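Local atomic coordinates of alcohol dehydrogenase IV (Corynebacterium glutamicum, PDB entry 3IV7), a protein that probably reduces maleylacetate with a nicotinamide cofactor, as a metal-binding member of the iron-containing alcohol dehydrogenase family. Residues Asn173-Cys178 with Thr262-Val267; Ile190-Ala195 with Glu279-Ala284; Ala284-Asp289 with Glu293-Leu298. All coordinates share one frame; numbering follows the deposited sequence.

Contact 1 of 3, residues Asn173-Cys178 with Thr262-Val267; sequences NGLAHC and TVLPYV
Leu264 bridges the two helices here by setting both of its methyls against the backbone and side chain of Ala176. Its CG stands anti to the backbone N (chi1 176°), a torsion that carries the fork across to helix 164-181. Leu264 CD2 comes closest, 3.7 Å from Ala176 N, while Leu264 CD1 lies 3.9 Å from Ala176 CA; the methyl CB of Ala176 is 4.1 Å from Leu264 CD1. The small alanine lets the backbones draw near, with Ala176 CA and Leu264 CA 5.9 Å apart. This is the tight part. The looser part is the Leu175 flank, where the two leucine side chains cross at about a right angle and Leu175 CB stays 4.1 Å from Leu264 CD2. No hydrogen bond joins the segments, and neither flank is a solvent side, since all three touching residues are buried. Leu175 also meets Leu295 and Leu298 of helix 291-301, and Ala176 meets His241. On another face of the same helix, His177 bonds through ND1 to His242 and through NE2 to the carbonyl of Ala123. Such leucine-on-alanine packing is plain helix-to-helix core packing, here within the all-helical C-terminal part of the iron-containing alcohol dehydrogenase fold.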
# COMPACT_ATOMS: atom_id res chain seq x y z
N ASN A 173 -2.48 12.79 -16.45
CA ASN A 173 -2.40 13.45 -15.13
C ASN A 173 -2.06 12.38 -14.07
O ASN A 173 -1.11 12.52 -13.27
CB ASN A 173 -3.73 14.10 -14.84
CG ASN A 173 -3.78 14.88 -13.51
OD1 ASN A 173 -2.80 15.00 -12.75
ND2 ASN A 173 -4.94 15.37 -13.23
N GLY A 174 -2.78 11.26 -14.15
CA GLY A 174 -2.56 10.12 -13.26
C GLY A 174 -1.16 9.57 -13.47
O GLY A 174 -0.46 9.28 -12.51
N LEU A 175 -0.72 9.52 -14.73
CA LEU A 175 0.61 9.06 -15.04
C LEU A 175 1.70 9.97 -14.44
O LEU A 175 2.74 9.48 -13.98
CB LEU A 175 0.80 8.92 -16.55
CG LEU A 175 1.94 8.01 -16.96
CD1 LEU A 175 1.72 6.64 -16.38
CD2 LEU A 175 2.08 7.94 -18.56
N ALA A 176 1.44 11.28 -14.41
CA ALA A 176 2.35 12.23 -13.86
C ALA A 176 2.50 12.02 -12.36
O ALA A 176 3.60 12.13 -11.84
CB ALA A 176 1.89 13.64 -14.13
N HIS A 177 1.39 11.70 -11.69
CA HIS A 177 1.43 11.39 -10.26
C HIS A 177 2.45 10.25 -10.05
O HIS A 177 3.28 10.31 -9.15
CB HIS A 177 0.05 10.97 -9.71
CG HIS A 177 -0.95 12.09 -9.65
ND1 HIS A 177 -0.59 13.41 -9.47
CD2 HIS A 177 -2.31 12.06 -9.60
CE1 HIS A 177 -1.68 14.16 -9.41
NE2 HIS A 177 -2.74 13.36 -9.47
N CYS A 178 2.42 9.25 -10.92
CA CYS A 178 3.36 8.13 -10.80
C CYS A 178 4.77 8.58 -11.04
O CYS A 178 5.65 8.33 -10.24
CB CYS A 178 3.06 7.02 -11.80
SG CYS A 178 1.49 6.27 -11.67
N THR A 262 0.74 17.67 -20.88
CA THR A 262 1.73 18.34 -21.70
C THR A 262 3.09 18.46 -21.03
O THR A 262 4.12 18.20 -21.64
CB THR A 262 1.26 19.74 -22.10
OG1 THR A 262 0.01 19.63 -22.81
CG2 THR A 262 2.32 20.46 -22.99
N VAL A 263 3.09 18.82 -19.76
CA VAL A 263 4.33 19.08 -19.03
C VAL A 263 5.14 17.81 -18.70
O VAL A 263 6.39 17.83 -18.73
CB VAL A 263 4.03 19.88 -17.74
CG1 VAL A 263 5.25 19.91 -16.84
CG2 VAL A 263 3.58 21.30 -18.10
N LEU A 264 4.43 16.71 -18.43
CA LEU A 264 5.05 15.45 -18.00
C LEU A 264 6.27 14.99 -18.81
O LEU A 264 7.33 14.75 -18.25
CB LEU A 264 4.00 14.35 -17.92
CG LEU A 264 4.52 12.93 -17.58
CD1 LEU A 264 5.30 12.92 -16.26
CD2 LEU A 264 3.35 11.92 -17.55
N PRO A 265 6.12 14.85 -20.14
CA PRO A 265 7.29 14.36 -20.88
C PRO A 265 8.52 15.24 -20.78
O PRO A 265 9.65 14.75 -20.88
CB PRO A 265 6.80 14.32 -22.31
CG PRO A 265 5.61 15.33 -22.33
CD PRO A 265 4.98 15.15 -21.03
N TYR A 266 8.31 16.54 -20.61
CA TYR A 266 9.43 17.50 -20.48
C TYR A 266 10.13 17.36 -19.12
O TYR A 266 11.36 17.39 -19.04
CB TYR A 266 8.92 18.96 -20.76
CG TYR A 266 8.41 19.06 -22.16
CD1 TYR A 266 9.30 19.12 -23.23
CD2 TYR A 266 7.07 18.90 -22.43
CE1 TYR A 266 8.86 19.06 -24.51
CE2 TYR A 266 6.61 18.88 -23.70
CZ TYR A 266 7.51 18.95 -24.76
OH TYR A 266 7.06 18.91 -26.06
N VAL A 267 9.35 17.11 -18.07
CA VAL A 267 9.96 16.88 -16.74
C VAL A 267 10.65 15.53 -16.73
O VAL A 267 11.74 15.39 -16.19
CB VAL A 267 8.97 16.96 -15.63
CG1 VAL A 267 9.67 16.66 -14.30
CG2 VAL A 267 8.30 18.37 -15.62

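Contact 2 of 3, residues Ile190-Ala195 with Glu279-Ala284; sequences INAVLA and ERRAAA. With EDO (1,2-ethanediol), chain C.
Ala192 and Arg281 mark the closest backbone approach, yet their CA atoms are 8.4 Å apart, so the two segments meet through the long arginine side chain and not by close backbone packing. Arg281 starts with CG anti to its own N (chi1 -168°), runs on extended and bends at chi3 (-76°), which lays the guanidinium beside helix 189-211. Ala192 CB sits over one face of that group, 3.4 Å above its plane and offset toward the rim, with 3.6 Å to Arg281 NE. Val193 N lies over the same face, and Arg281 NH1 comes 3.8 Å from Val193 CA. No hydrogen bond links the two segments; the touch is van der Waals. NE and NH2 turn instead to a 1,2-ethanediol, probably from the crystallisation liquor: Arg281 NE reaches its O1 at 3.1 Å, and Arg281 NH2 reaches its O2 at 3.0 Å with an N-H...O angle of 167°. This two-point grip helps fix the rotation of the guanidinium in this crystal. At this surface site Arg281 also touches Leu182 and Ala196. Helix 216-236 packs against Leu194 and Ala195, strand 7-20 meets Ile190, and Glu197 of the second subunit packs on Val193.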
# COMPACT_ATOMS: atom_id res chain seq x y z
N ILE A 190 8.15 1.88 -1.18
CA ILE A 190 6.75 1.50 -1.23
C ILE A 190 6.00 2.39 -2.21
O ILE A 190 5.32 1.88 -3.10
CB ILE A 190 6.10 1.55 0.15
CG1 ILE A 190 6.80 0.55 1.07
CG2 ILE A 190 4.55 1.23 0.04
CD1 ILE A 190 6.62 0.79 2.53
N ASN A 191 6.08 3.72 -2.04
CA ASN A 191 5.43 4.58 -3.01
C ASN A 191 6.03 4.38 -4.43
O ASN A 191 5.33 4.56 -5.43
CB ASN A 191 5.34 6.05 -2.58
CG ASN A 191 6.70 6.68 -2.26
OD1 ASN A 191 7.63 6.62 -3.05
ND2 ASN A 191 6.76 7.42 -1.13
N ALA A 192 7.30 3.97 -4.50
CA ALA A 192 7.93 3.66 -5.77
C ALA A 192 7.25 2.46 -6.44
O ALA A 192 6.91 2.52 -7.63
CB ALA A 192 9.39 3.38 -5.59
N VAL A 193 7.06 1.37 -5.70
CA VAL A 193 6.47 0.18 -6.32
C VAL A 193 5.02 0.46 -6.72
O VAL A 193 4.58 0.08 -7.82
CB VAL A 193 6.59 -1.07 -5.45
CG1 VAL A 193 5.62 -1.02 -4.32
CG2 VAL A 193 6.37 -2.33 -6.33
N LEU A 194 4.31 1.24 -5.92
CA LEU A 194 2.93 1.62 -6.27
C LEU A 194 2.91 2.51 -7.53
O LEU A 194 2.09 2.32 -8.38
CB LEU A 194 2.22 2.31 -5.10
CG LEU A 194 2.04 1.41 -3.85
CD1 LEU A 194 1.38 2.17 -2.71
CD2 LEU A 194 1.23 0.14 -4.19
N ALA A 195 3.84 3.47 -7.62
CA ALA A 195 3.90 4.35 -8.78
C ALA A 195 4.13 3.54 -10.06
O ALA A 195 3.51 3.81 -11.05
CB ALA A 195 4.99 5.39 -8.61
N GLU A 279 14.41 6.04 -13.56
CA GLU A 279 14.31 5.84 -15.01
C GLU A 279 14.18 4.35 -15.35
O GLU A 279 13.37 3.97 -16.18
CB GLU A 279 15.54 6.46 -15.71
CG GLU A 279 15.40 6.68 -17.23
CD GLU A 279 15.57 5.40 -18.06
OE1 GLU A 279 16.26 4.47 -17.61
OE2 GLU A 279 15.00 5.34 -19.16
N ARG A 280 14.95 3.50 -14.68
CA ARG A 280 14.90 2.06 -14.98
C ARG A 280 13.59 1.44 -14.50
O ARG A 280 13.01 0.59 -15.17
CB ARG A 280 16.13 1.33 -14.41
CG ARG A 280 17.44 1.69 -15.14
CD ARG A 280 18.60 0.77 -14.71
NE ARG A 280 18.75 0.67 -13.25
CZ ARG A 280 19.58 1.40 -12.50
NH1 ARG A 280 20.35 2.34 -13.04
NH2 ARG A 280 19.63 1.20 -11.18
N ARG A 281 13.09 1.89 -13.36
CA ARG A 281 11.82 1.39 -12.87
C ARG A 281 10.68 1.79 -13.83
O ARG A 281 9.83 0.98 -14.17
CB ARG A 281 11.56 1.92 -11.47
CG ARG A 281 10.41 1.22 -10.79
CD ARG A 281 9.96 1.95 -9.56
NE ARG A 281 10.85 1.75 -8.43
CZ ARG A 281 10.83 0.71 -7.60
NH1 ARG A 281 9.98 -0.29 -7.78
NH2 ARG A 281 11.69 0.67 -6.58
N ALA A 282 10.67 3.04 -14.27
CA ALA A 282 9.62 3.52 -15.18
C ALA A 282 9.71 2.73 -16.52
O ALA A 282 8.71 2.23 -17.02
CB ALA A 282 9.78 5.04 -15.42
N ALA A 283 10.93 2.62 -17.04
CA ALA A 283 11.20 1.85 -18.26
C ALA A 283 10.62 0.44 -18.16
O ALA A 283 9.91 0.01 -19.06
CB ALA A 283 12.72 1.79 -18.53
N ALA A 284 10.92 -0.27 -17.07
CA ALA A 284 10.38 -1.62 -16.85
C ALA A 284 8.84 -1.61 -16.84
O ALA A 284 8.20 -2.49 -17.39
CB ALA A 284 10.90 -2.18 -15.54
C1 EDO C . 13.67 4.32 -7.93
O1 EDO C . 12.25 4.45 -7.99
C2 EDO C . 14.10 3.99 -6.51
O2 EDO C . 13.96 2.59 -6.30

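Contact 3 of 3, residues Ala284-Asp289 with Glu293-Leu298; sequences AAFGTD and EGLQRL
Phe286 CG lies anti to its carbonyl carbon, beside the backbone N (chi1 -82°), which brings one face of the ring against the Gly294-Leu295 backbone. The CA of Gly294 makes a CH-pi contact 4.1 Å from the Phe286 ring centroid, 27° off the normal, and Leu298 CD2 approaches the ring edge, 4.2 Å from Phe286 CE1. The absence of a side chain at Gly294 permits this closeness, with its CA 3.3 Å from Thr288 OG1; that hydroxyl bonds to the carbonyl of Thr290. Thr288 CB packs 3.7 Å from Glu293 CG, and its CG2 lies beside Arg297 NH1, the two side chains sliding past each other in opposite directions. Glu293 CG sits between its backbone N and carbonyl carbon, and the chain then runs extended to accept a hydrogen bond from Asp289 N on OE2 (3.3 Å), met from above the carboxylate plane. Asp289 OD2 is 3.8 Å from Glu293 OE2, a like-charge approach that Arg297 probably tempers, its NH2 3.5 Å from Glu293 OE2 through charge alone. Thr288 N to Ala283 O and a weak Gly287 N to Ala284 O form the Schellman motif ending helix 276-286, positive-phi Gly287 being C-prime. Helix 291-301 thus folds back, Phe286 and Leu298 touching Asn203 of helix 189-211, Leu175 of helix 164-181 touching Phe286, Leu295 and Leu298, and Leu295 meeting helix 256-271.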
# COMPACT_ATOMS: atom_id res chain seq x y z
N ALA A 284 10.92 -0.27 -17.07
CA ALA A 284 10.38 -1.62 -16.85
C ALA A 284 8.84 -1.61 -16.84
O ALA A 284 8.20 -2.49 -17.39
CB ALA A 284 10.90 -2.18 -15.54
N ALA A 285 8.27 -0.62 -16.18
CA ALA A 285 6.83 -0.52 -16.10
C ALA A 285 6.22 -0.29 -17.46
O ALA A 285 5.13 -0.75 -17.72
CB ALA A 285 6.45 0.59 -15.14
N PHE A 286 6.90 0.48 -18.32
CA PHE A 286 6.45 0.72 -19.69
C PHE A 286 6.72 -0.49 -20.58
O PHE A 286 6.08 -0.66 -21.61
CB PHE A 286 7.10 1.96 -20.30
CG PHE A 286 6.43 3.27 -19.92
CD1 PHE A 286 5.15 3.55 -20.31
CD2 PHE A 286 7.13 4.24 -19.24
CE1 PHE A 286 4.55 4.74 -19.97
CE2 PHE A 286 6.54 5.44 -18.89
CZ PHE A 286 5.27 5.71 -19.26
N GLY A 287 7.70 -1.31 -20.22
CA GLY A 287 8.08 -2.47 -21.04
C GLY A 287 8.97 -2.04 -22.20
O GLY A 287 8.96 -2.66 -23.25
N THR A 288 9.76 -1.00 -21.99
CA THR A 288 10.59 -0.40 -23.01
C THR A 288 11.99 -0.18 -22.46
O THR A 288 12.20 -0.27 -21.26
CB THR A 288 9.98 0.95 -23.48
OG1 THR A 288 9.78 1.80 -22.35
CG2 THR A 288 8.63 0.73 -24.20
N ASP A 289 12.94 0.13 -23.33
CA ASP A 289 14.36 0.26 -22.93
C ASP A 289 14.62 1.49 -22.08
O ASP A 289 15.46 1.45 -21.18
CB ASP A 289 15.26 0.28 -24.16
CG ASP A 289 15.24 -1.04 -24.91
OD1 ASP A 289 15.18 -2.10 -24.26
OD2 ASP A 289 15.26 -1.02 -26.16
N GLU A 293 11.04 6.66 -24.04
CA GLU A 293 10.48 6.05 -25.24
C GLU A 293 9.14 5.38 -24.89
O GLU A 293 8.22 5.39 -25.67
CB GLU A 293 11.45 5.07 -25.94
CG GLU A 293 11.63 3.73 -25.29
CD GLU A 293 12.74 2.88 -25.97
OE1 GLU A 293 13.82 3.44 -26.27
OE2 GLU A 293 12.53 1.66 -26.19
N GLY A 294 9.04 4.83 -23.69
CA GLY A 294 7.79 4.28 -23.23
C GLY A 294 6.72 5.36 -23.17
O GLY A 294 5.63 5.18 -23.69
N LEU A 295 7.04 6.49 -22.53
CA LEU A 295 6.09 7.58 -22.45
C LEU A 295 5.73 8.10 -23.85
O LEU A 295 4.57 8.35 -24.13
CB LEU A 295 6.61 8.72 -21.57
CG LEU A 295 5.66 9.93 -21.42
CD1 LEU A 295 4.27 9.47 -20.88
CD2 LEU A 295 6.28 10.96 -20.50
N GLN A 296 6.73 8.25 -24.72
CA GLN A 296 6.51 8.79 -26.07
C GLN A 296 5.63 7.86 -26.92
O GLN A 296 4.75 8.33 -27.64
CB GLN A 296 7.83 9.09 -26.77
CG GLN A 296 8.61 10.27 -26.19
CD GLN A 296 7.86 11.60 -26.28
OE1 GLN A 296 7.11 11.97 -25.37
NE2 GLN A 296 8.14 12.37 -27.33
N ARG A 297 5.85 6.54 -26.81
CA ARG A 297 5.01 5.57 -27.50
C ARG A 297 3.58 5.62 -27.01
O ARG A 297 2.65 5.46 -27.79
CB ARG A 297 5.54 4.16 -27.32
CG ARG A 297 6.77 3.91 -28.07
CD ARG A 297 7.33 2.54 -27.82
NE ARG A 297 8.63 2.38 -28.48
CZ ARG A 297 9.37 1.27 -28.44
NH1 ARG A 297 8.94 0.20 -27.78
NH2 ARG A 297 10.53 1.24 -29.08
N LEU A 298 3.40 5.78 -25.70
CA LEU A 298 2.07 5.91 -25.16
C LEU A 298 1.42 7.15 -25.72
O LEU A 298 0.27 7.10 -26.24
CB LEU A 298 2.09 5.96 -23.65
CG LEU A 298 0.76 6.28 -22.97
CD1 LEU A 298 -0.32 5.23 -23.31
CD2 LEU A 298 1.00 6.37 -21.48

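In the fold
From the N terminus, the chain passes the parallel sheet before entering the helices that hold all three contacts. Contact 1 opens on helix 164-181 and contact 2 on helix 189-211; contact 1 closes on helix 256-271 and contact 2 on helix 276-286, so their two long loops, each spanning 83 mostly helical residues, cross. Contact 3 follows in series, closing the short turn between helices 276-286 and 291-301. Contacts 2 and 3 share Ala284 and so use the same helix 276-286. Pro265 joins contact 1 to contact 3 by packing on Leu295, while Cys178 touches Ala195 of contact 2. Together they bind five helices of the C-terminal part.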